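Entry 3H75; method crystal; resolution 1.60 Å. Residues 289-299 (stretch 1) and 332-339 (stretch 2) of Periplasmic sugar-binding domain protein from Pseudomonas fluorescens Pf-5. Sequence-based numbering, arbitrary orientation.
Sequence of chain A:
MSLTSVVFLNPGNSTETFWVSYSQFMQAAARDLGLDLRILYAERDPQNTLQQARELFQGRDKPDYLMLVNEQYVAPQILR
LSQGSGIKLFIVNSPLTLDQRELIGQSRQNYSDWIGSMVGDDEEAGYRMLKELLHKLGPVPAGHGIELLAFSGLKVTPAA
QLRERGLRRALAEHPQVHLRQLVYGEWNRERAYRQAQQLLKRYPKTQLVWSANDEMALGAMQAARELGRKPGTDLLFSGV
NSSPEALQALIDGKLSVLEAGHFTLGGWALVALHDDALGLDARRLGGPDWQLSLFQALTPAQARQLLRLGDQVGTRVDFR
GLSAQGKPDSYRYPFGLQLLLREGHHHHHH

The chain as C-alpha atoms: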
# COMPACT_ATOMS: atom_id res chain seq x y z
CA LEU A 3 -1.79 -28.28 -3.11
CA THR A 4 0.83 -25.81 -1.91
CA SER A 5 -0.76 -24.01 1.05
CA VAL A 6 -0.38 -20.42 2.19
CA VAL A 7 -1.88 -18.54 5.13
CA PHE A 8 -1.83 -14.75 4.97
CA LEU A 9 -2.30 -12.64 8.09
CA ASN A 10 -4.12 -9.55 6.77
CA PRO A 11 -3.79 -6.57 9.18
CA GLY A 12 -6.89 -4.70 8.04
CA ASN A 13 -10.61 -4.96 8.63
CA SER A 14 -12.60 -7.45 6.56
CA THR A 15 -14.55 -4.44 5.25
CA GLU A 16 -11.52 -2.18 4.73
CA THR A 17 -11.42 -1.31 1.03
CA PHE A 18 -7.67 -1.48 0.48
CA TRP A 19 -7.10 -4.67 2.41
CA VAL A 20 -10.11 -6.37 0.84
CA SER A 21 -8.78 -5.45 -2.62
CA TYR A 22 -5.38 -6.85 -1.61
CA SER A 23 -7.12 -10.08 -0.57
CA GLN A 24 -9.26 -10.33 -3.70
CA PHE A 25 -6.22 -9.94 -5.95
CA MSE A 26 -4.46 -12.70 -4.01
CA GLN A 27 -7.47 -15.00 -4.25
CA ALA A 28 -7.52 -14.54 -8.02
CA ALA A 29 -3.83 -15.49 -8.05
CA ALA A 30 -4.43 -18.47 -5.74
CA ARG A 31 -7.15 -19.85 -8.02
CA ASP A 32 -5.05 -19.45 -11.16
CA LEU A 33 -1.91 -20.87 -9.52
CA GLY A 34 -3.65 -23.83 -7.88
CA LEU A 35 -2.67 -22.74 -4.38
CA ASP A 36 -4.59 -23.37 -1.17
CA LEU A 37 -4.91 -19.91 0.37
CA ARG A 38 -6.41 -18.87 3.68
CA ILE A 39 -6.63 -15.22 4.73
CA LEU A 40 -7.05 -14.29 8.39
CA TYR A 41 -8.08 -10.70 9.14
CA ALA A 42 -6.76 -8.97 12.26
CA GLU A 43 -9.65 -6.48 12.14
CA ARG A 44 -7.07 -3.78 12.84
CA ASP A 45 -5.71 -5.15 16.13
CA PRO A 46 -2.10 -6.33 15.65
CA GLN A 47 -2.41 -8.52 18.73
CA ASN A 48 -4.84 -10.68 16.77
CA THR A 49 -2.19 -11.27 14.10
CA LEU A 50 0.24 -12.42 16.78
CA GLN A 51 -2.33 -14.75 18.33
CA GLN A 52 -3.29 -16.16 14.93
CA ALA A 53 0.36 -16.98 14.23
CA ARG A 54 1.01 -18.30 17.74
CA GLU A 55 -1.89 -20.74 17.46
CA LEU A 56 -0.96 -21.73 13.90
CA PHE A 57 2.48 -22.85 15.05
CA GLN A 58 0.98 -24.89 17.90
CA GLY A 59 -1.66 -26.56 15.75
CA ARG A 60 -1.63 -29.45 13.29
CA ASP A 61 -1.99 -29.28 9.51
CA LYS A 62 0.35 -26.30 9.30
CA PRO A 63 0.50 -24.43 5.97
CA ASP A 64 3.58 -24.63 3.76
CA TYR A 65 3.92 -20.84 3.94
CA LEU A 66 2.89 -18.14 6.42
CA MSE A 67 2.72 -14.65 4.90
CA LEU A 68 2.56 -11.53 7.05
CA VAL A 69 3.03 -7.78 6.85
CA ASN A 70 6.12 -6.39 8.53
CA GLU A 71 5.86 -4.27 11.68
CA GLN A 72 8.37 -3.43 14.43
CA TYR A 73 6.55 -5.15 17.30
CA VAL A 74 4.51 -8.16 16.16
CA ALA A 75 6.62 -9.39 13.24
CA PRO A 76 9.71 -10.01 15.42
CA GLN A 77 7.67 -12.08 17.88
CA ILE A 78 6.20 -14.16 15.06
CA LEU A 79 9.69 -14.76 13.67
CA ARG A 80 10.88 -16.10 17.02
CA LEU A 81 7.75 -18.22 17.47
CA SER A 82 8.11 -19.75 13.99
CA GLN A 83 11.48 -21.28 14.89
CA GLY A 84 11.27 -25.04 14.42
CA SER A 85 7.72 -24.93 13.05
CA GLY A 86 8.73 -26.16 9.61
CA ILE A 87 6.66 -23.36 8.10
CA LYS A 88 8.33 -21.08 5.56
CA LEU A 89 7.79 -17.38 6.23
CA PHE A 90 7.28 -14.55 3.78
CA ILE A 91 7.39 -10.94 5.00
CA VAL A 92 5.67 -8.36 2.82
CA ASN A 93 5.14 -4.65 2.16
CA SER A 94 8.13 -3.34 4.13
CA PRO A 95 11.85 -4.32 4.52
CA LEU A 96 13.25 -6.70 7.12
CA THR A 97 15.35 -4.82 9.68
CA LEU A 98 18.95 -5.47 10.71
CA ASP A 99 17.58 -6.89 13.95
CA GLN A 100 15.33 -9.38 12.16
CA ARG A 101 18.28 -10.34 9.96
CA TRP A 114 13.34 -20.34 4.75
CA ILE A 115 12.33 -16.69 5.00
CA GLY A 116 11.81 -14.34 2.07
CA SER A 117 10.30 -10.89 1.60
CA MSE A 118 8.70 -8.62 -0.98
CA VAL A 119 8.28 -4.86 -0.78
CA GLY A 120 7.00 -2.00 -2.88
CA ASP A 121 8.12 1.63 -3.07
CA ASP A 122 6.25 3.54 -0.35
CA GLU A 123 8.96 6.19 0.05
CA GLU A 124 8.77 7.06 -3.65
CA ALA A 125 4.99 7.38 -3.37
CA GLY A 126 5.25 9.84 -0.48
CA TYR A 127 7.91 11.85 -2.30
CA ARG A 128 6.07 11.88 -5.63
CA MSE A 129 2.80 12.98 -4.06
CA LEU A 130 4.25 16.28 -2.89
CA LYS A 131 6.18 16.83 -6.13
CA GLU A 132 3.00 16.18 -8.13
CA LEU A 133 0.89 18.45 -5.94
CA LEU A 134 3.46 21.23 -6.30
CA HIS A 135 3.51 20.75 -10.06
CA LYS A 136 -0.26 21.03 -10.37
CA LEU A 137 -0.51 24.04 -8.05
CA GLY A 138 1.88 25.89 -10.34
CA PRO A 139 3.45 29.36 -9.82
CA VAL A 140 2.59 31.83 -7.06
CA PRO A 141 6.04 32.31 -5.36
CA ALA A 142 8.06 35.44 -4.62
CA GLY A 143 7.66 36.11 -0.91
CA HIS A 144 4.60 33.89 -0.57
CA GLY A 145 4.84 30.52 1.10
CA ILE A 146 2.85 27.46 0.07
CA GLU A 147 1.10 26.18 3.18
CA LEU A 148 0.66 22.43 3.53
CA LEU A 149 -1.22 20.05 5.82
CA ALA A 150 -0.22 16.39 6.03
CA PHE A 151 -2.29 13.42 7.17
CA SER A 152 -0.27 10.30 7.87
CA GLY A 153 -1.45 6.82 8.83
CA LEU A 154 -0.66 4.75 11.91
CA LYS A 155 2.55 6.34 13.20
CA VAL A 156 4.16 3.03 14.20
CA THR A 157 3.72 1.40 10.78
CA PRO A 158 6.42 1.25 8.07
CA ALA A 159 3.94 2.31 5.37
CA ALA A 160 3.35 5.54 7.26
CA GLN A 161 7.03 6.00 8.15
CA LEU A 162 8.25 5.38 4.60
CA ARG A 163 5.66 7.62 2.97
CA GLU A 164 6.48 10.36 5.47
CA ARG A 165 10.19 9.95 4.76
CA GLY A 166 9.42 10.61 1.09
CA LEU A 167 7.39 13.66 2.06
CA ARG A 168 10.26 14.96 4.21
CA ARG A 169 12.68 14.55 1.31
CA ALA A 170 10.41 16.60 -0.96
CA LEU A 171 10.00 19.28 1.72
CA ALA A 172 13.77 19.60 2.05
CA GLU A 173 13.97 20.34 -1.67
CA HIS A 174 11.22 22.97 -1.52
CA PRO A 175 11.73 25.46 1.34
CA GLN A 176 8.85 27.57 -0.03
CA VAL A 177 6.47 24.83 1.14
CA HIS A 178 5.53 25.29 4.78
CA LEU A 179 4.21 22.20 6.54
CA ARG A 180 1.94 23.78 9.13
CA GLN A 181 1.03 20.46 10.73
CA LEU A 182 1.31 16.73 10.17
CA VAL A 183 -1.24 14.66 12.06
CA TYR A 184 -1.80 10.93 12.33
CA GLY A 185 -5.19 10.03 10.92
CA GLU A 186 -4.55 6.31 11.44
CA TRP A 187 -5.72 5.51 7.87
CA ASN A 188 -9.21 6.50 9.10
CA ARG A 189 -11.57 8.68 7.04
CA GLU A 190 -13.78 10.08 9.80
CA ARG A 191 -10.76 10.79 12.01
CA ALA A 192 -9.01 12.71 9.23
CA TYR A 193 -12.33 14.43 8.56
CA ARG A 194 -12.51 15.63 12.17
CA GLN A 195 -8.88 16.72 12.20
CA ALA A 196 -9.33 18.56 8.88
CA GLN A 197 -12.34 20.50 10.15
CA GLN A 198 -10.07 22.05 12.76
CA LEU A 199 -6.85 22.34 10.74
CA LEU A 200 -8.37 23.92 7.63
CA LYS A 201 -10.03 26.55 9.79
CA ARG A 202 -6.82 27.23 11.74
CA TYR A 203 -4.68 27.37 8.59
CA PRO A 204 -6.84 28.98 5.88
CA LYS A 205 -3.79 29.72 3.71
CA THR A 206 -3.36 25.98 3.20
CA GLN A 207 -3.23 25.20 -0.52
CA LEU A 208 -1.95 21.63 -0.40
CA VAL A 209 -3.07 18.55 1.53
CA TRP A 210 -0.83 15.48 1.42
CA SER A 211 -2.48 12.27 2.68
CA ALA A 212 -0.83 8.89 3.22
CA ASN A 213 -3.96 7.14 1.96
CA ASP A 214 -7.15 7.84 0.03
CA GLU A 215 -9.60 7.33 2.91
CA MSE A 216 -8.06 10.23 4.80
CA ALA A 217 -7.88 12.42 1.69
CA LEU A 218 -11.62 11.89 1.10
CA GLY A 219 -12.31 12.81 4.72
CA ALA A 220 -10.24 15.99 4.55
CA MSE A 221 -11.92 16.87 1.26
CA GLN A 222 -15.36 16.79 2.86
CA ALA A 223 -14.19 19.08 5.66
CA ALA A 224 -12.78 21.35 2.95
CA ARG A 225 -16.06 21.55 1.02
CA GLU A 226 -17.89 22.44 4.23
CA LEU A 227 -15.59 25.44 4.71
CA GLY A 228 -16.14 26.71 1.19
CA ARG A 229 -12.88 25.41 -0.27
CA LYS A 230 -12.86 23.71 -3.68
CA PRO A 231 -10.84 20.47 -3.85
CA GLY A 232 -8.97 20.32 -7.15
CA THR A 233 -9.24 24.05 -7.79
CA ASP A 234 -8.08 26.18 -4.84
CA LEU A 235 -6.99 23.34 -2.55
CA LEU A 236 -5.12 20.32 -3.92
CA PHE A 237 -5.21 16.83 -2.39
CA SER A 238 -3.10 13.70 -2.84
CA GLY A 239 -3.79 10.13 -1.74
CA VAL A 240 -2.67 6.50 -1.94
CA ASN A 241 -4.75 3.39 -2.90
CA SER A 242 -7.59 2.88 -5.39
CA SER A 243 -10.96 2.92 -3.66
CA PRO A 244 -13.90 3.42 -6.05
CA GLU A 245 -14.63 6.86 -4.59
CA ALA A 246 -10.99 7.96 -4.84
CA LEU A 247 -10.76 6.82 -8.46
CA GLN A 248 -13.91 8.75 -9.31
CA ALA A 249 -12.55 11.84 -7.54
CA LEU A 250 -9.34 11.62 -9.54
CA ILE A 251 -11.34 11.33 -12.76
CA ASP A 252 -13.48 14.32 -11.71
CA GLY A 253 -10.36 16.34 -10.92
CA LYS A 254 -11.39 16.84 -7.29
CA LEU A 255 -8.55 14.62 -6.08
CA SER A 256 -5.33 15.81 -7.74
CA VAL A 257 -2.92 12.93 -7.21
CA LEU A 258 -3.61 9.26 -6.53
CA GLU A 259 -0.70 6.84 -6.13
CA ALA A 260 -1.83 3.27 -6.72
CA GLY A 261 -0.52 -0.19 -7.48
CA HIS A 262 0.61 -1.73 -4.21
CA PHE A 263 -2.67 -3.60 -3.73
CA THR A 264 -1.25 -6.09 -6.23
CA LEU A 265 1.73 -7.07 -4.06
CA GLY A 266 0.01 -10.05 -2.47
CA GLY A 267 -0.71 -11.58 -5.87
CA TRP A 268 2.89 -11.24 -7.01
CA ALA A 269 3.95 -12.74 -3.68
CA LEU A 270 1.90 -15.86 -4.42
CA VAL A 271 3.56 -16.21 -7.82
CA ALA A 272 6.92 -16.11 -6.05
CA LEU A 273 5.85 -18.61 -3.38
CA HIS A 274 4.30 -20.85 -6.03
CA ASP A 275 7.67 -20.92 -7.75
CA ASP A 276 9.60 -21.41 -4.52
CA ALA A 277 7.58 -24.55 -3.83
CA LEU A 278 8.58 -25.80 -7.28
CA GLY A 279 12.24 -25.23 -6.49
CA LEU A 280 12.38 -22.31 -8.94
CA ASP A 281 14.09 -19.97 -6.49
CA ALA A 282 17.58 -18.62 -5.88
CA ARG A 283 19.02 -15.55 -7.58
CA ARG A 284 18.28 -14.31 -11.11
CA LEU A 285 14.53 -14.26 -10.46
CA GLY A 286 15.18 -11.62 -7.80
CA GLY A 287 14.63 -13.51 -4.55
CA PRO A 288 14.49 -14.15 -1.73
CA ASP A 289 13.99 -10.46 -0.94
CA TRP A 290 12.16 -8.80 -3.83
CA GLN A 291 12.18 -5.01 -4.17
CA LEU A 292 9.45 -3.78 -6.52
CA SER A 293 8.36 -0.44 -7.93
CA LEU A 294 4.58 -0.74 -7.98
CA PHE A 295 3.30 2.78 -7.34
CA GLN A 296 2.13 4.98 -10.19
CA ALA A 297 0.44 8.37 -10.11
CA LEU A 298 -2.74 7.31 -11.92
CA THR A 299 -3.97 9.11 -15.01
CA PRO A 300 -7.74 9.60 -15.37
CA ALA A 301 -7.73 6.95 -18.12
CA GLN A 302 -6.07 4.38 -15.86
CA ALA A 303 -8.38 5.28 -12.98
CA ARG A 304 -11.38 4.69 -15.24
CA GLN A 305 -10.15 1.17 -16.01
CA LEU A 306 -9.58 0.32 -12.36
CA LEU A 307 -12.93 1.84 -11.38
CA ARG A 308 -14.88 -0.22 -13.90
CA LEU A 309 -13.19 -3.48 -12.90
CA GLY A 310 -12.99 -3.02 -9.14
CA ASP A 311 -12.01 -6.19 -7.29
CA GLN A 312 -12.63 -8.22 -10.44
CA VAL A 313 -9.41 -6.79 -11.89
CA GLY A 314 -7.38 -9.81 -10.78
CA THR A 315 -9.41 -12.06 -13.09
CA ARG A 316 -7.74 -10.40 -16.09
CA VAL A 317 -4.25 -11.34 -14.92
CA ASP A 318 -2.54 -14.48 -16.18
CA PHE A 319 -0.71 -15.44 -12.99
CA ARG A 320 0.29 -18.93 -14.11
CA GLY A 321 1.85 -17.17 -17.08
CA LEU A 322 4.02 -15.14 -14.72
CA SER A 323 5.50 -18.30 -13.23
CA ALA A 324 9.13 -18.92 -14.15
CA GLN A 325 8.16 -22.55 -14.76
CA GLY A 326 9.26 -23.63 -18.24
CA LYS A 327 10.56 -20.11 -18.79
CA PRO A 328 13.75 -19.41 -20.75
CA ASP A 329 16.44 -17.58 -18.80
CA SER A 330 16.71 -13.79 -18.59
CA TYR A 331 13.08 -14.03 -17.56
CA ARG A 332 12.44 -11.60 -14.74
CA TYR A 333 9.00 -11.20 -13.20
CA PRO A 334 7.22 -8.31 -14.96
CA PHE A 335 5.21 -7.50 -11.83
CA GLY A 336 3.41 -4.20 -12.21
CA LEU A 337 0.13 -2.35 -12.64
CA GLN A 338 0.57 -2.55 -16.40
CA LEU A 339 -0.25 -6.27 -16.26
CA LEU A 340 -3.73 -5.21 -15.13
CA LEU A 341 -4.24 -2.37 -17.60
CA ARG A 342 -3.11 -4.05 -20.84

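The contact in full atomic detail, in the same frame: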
# COMPACT_ATOMS: atom_id res chain seq x y z
N ASP A 289 14.52 -11.74 -1.39
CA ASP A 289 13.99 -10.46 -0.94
C ASP A 289 13.75 -9.53 -2.13
O ASP A 289 14.63 -8.76 -2.52
CB ASP A 289 14.96 -9.80 0.04
CG ASP A 289 15.22 -10.66 1.26
OD1 ASP A 289 14.24 -11.07 1.92
OD2 ASP A 289 16.40 -10.93 1.56
N TRP A 290 12.55 -9.61 -2.68
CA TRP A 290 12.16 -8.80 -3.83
C TRP A 290 11.89 -7.34 -3.48
O TRP A 290 11.25 -7.04 -2.48
CB TRP A 290 10.92 -9.40 -4.48
CG TRP A 290 11.18 -10.64 -5.28
CD1 TRP A 290 11.50 -10.70 -6.61
CD2 TRP A 290 11.14 -11.99 -4.82
NE1 TRP A 290 11.65 -12.01 -7.00
CE2 TRP A 290 11.44 -12.83 -5.92
CE3 TRP A 290 10.87 -12.59 -3.57
CZ2 TRP A 290 11.48 -14.22 -5.82
CZ3 TRP A 290 10.92 -13.98 -3.47
CH2 TRP A 290 11.22 -14.78 -4.59
N GLN A 291 12.38 -6.45 -4.33
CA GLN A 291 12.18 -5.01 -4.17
C GLN A 291 11.48 -4.58 -5.46
O GLN A 291 12.08 -4.62 -6.54
CB GLN A 291 13.51 -4.29 -4.01
CG GLN A 291 14.32 -4.74 -2.80
CD GLN A 291 15.65 -4.03 -2.67
OE1 GLN A 291 15.71 -2.80 -2.54
NE2 GLN A 291 16.74 -4.79 -2.71
N LEU A 292 10.22 -4.17 -5.35
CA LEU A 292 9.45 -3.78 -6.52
C LEU A 292 9.03 -2.32 -6.53
O LEU A 292 8.91 -1.68 -5.49
CB LEU A 292 8.18 -4.64 -6.61
CG LEU A 292 8.29 -6.16 -6.43
CD1 LEU A 292 6.91 -6.78 -6.50
CD2 LEU A 292 9.19 -6.74 -7.51
N SER A 293 8.83 -1.80 -7.74
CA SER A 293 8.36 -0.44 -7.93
C SER A 293 6.96 -0.66 -8.46
O SER A 293 6.78 -0.99 -9.63
CB SER A 293 9.21 0.30 -8.97
OG SER A 293 10.51 0.59 -8.46
N LEU A 294 5.97 -0.51 -7.59
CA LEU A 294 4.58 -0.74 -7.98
C LEU A 294 3.74 0.52 -8.09
O LEU A 294 2.78 0.56 -8.87
CB LEU A 294 3.91 -1.70 -6.99
CG LEU A 294 4.54 -3.09 -6.85
CD1 LEU A 294 3.81 -3.86 -5.76
CD2 LEU A 294 4.44 -3.84 -8.18
N PHE A 295 4.08 1.55 -7.32
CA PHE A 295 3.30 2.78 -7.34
C PHE A 295 3.39 3.59 -8.62
O PHE A 295 4.46 3.73 -9.22
CB PHE A 295 3.68 3.68 -6.16
CG PHE A 295 3.07 3.26 -4.86
CD1 PHE A 295 1.68 3.25 -4.70
CD2 PHE A 295 3.87 2.90 -3.79
CE1 PHE A 295 1.11 2.88 -3.48
CE2 PHE A 295 3.30 2.53 -2.57
CZ PHE A 295 1.92 2.52 -2.42
N GLN A 296 2.24 4.13 -9.01
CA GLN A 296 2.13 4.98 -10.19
C GLN A 296 1.10 6.05 -9.87
O GLN A 296 0.09 5.78 -9.23
CB GLN A 296 1.63 4.20 -11.40
CG GLN A 296 2.63 3.28 -12.06
CD GLN A 296 2.07 2.64 -13.32
OE1 GLN A 296 1.53 3.32 -14.18
NE2 GLN A 296 2.20 1.32 -13.42
N ALA A 297 1.38 7.28 -10.30
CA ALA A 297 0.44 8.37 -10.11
C ALA A 297 -0.56 8.18 -11.25
O ALA A 297 -0.28 8.53 -12.40
CB ALA A 297 1.15 9.71 -10.24
N LEU A 298 -1.71 7.61 -10.93
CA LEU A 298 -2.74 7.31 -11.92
C LEU A 298 -3.21 8.45 -12.79
O LEU A 298 -3.36 9.58 -12.33
CB LEU A 298 -3.97 6.70 -11.24
CG LEU A 298 -3.83 5.37 -10.51
CD1 LEU A 298 -5.17 5.04 -9.87
CD2 LEU A 298 -3.41 4.27 -11.48
N THR A 299 -3.45 8.14 -14.06
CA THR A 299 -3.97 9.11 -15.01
C THR A 299 -5.48 8.86 -14.95
O THR A 299 -5.91 7.81 -14.48
CB THR A 299 -3.50 8.82 -16.44
OG1 THR A 299 -3.95 7.52 -16.84
CG2 THR A 299 -1.98 8.87 -16.52
N ARG A 332 12.55 -12.25 -16.03
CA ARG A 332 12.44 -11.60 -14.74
C ARG A 332 10.95 -11.33 -14.62
O ARG A 332 10.29 -11.06 -15.61
CB ARG A 332 13.23 -10.29 -14.72
CG ARG A 332 14.73 -10.46 -14.90
CD ARG A 332 15.49 -9.23 -14.42
NE ARG A 332 16.95 -9.37 -14.56
CZ ARG A 332 17.65 -10.40 -14.09
NH1 ARG A 332 17.05 -11.39 -13.46
NH2 ARG A 332 18.97 -10.42 -14.26
N TYR A 333 10.42 -11.44 -13.41
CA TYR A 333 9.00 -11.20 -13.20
C TYR A 333 8.65 -9.79 -13.63
O TYR A 333 9.29 -8.83 -13.19
CB TYR A 333 8.65 -11.40 -11.73
CG TYR A 333 8.88 -12.80 -11.21
CD1 TYR A 333 8.23 -13.89 -11.77
CD2 TYR A 333 9.71 -13.02 -10.11
CE1 TYR A 333 8.39 -15.17 -11.25
CE2 TYR A 333 9.89 -14.29 -9.58
CZ TYR A 333 9.22 -15.36 -10.15
OH TYR A 333 9.37 -16.61 -9.61
N PRO A 334 7.64 -9.64 -14.50
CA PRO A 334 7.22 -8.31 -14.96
C PRO A 334 6.12 -7.72 -14.08
O PRO A 334 5.23 -7.04 -14.57
CB PRO A 334 6.73 -8.60 -16.37
CG PRO A 334 6.06 -9.92 -16.20
CD PRO A 334 7.04 -10.70 -15.33
N PHE A 335 6.20 -8.00 -12.78
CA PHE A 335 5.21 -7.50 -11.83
C PHE A 335 4.98 -6.00 -11.93
O PHE A 335 5.92 -5.21 -11.83
CB PHE A 335 5.62 -7.84 -10.39
CG PHE A 335 5.78 -9.31 -10.12
CD1 PHE A 335 4.91 -10.25 -10.66
CD2 PHE A 335 6.80 -9.76 -9.27
CE1 PHE A 335 5.04 -11.61 -10.37
CE2 PHE A 335 6.94 -11.11 -8.97
CZ PHE A 335 6.06 -12.04 -9.52
N GLY A 336 3.72 -5.61 -12.11
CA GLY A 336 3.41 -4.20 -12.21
C GLY A 336 1.95 -3.96 -12.53
O GLY A 336 1.22 -4.87 -12.92
N LEU A 337 1.52 -2.71 -12.37
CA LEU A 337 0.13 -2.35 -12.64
C LEU A 337 -0.20 -2.52 -14.11
O LEU A 337 -1.35 -2.76 -14.48
CB LEU A 337 -0.12 -0.90 -12.21
CG LEU A 337 -1.55 -0.38 -12.23
CD1 LEU A 337 -2.44 -1.24 -11.34
CD2 LEU A 337 -1.56 1.07 -11.76
N GLN A 338 0.81 -2.42 -14.97
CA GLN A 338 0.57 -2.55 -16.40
C GLN A 338 -0.02 -3.91 -16.77
O GLN A 338 -0.76 -4.02 -17.75
CB GLN A 338 1.86 -2.31 -17.19
CG GLN A 338 1.63 -2.15 -18.68
CD GLN A 338 0.42 -1.29 -19.00
OE1 GLN A 338 0.26 -0.19 -18.46
NE2 GLN A 338 -0.45 -1.79 -19.87
N LEU A 339 0.28 -4.94 -15.99
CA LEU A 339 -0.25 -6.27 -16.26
C LEU A 339 -1.77 -6.28 -16.10
O LEU A 339 -2.45 -7.16 -16.64
CB LEU A 339 0.37 -7.30 -15.31
CG LEU A 339 1.87 -7.57 -15.44
CD1 LEU A 339 2.30 -8.61 -14.41
CD2 LEU A 339 2.18 -8.07 -16.85
O HOH W 1 6.55 -2.55 -12.10
O HOH W 2 3.17 -0.64 -11.21
O HOH W 3 1.59 1.28 -16.56

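Residues 332-339 run alongside 289-299 without a direct hydrogen bond between them; apolar side chains and three bridging waters make the contact. At its start, Arg332 stays out of reach. Tyr333 points toward the other stretch and meets Trp290, whose NE1 lies 3.8 Å from Tyr333 CD2, at the edge of the tyrosine ring and near its plane. The pair is oblique: the tyrosine ring and the five-membered ring of Trp290 have centroids 5.8 Å apart and planes inclined at 53°. NE1 of Trp290 and OH of Tyr333 find hydrogen-bonding partners elsewhere in the structure; between the two rings the contact is van der Waals, and Trp290 CZ2 lies 4.1 Å from Tyr333 CE2.

Pro334 makes no contact, but Phe335 turns back toward the other stretch, and its CD2 packs 4.1 Å from Leu292 CD1. Its carbonyl is engaged differently. Water 1 donates to both Phe335 O (2.7 Å) and Ser293 O (2.9 Å), joining two backbone acceptors that could not bond to each other.

At Gly336 the backbones come close, its CA lying 5.6 Å from Leu294 CA. The end of the Leu294 side chain reaches this segment, placing CD2 4.2 Å from Gly336 CA.

Leu337 has the largest area covered by the other stretch, 75 Å². Its CD2 packs 3.7 Å from Leu298 CD2, while its CB lies 3.4 Å from Gln296 NE2. Water 2 ties the backbones together here, accepting from Leu337 N (2.9 Å) and Gln296 NE2 (3.1 Å) and donating to Leu294 O (2.7 Å).

Gln338 lies at the exposed end of the contact, where water 3 donates to Gln338 OE1 (2.7 Å) and Gln296 OE1 (3.1 Å). Gln296 thus uses both ends of its amide in water-mediated links. Leu339 does not reach across; its N instead donates to Gly336 O (3.2 Å) within its own stretch.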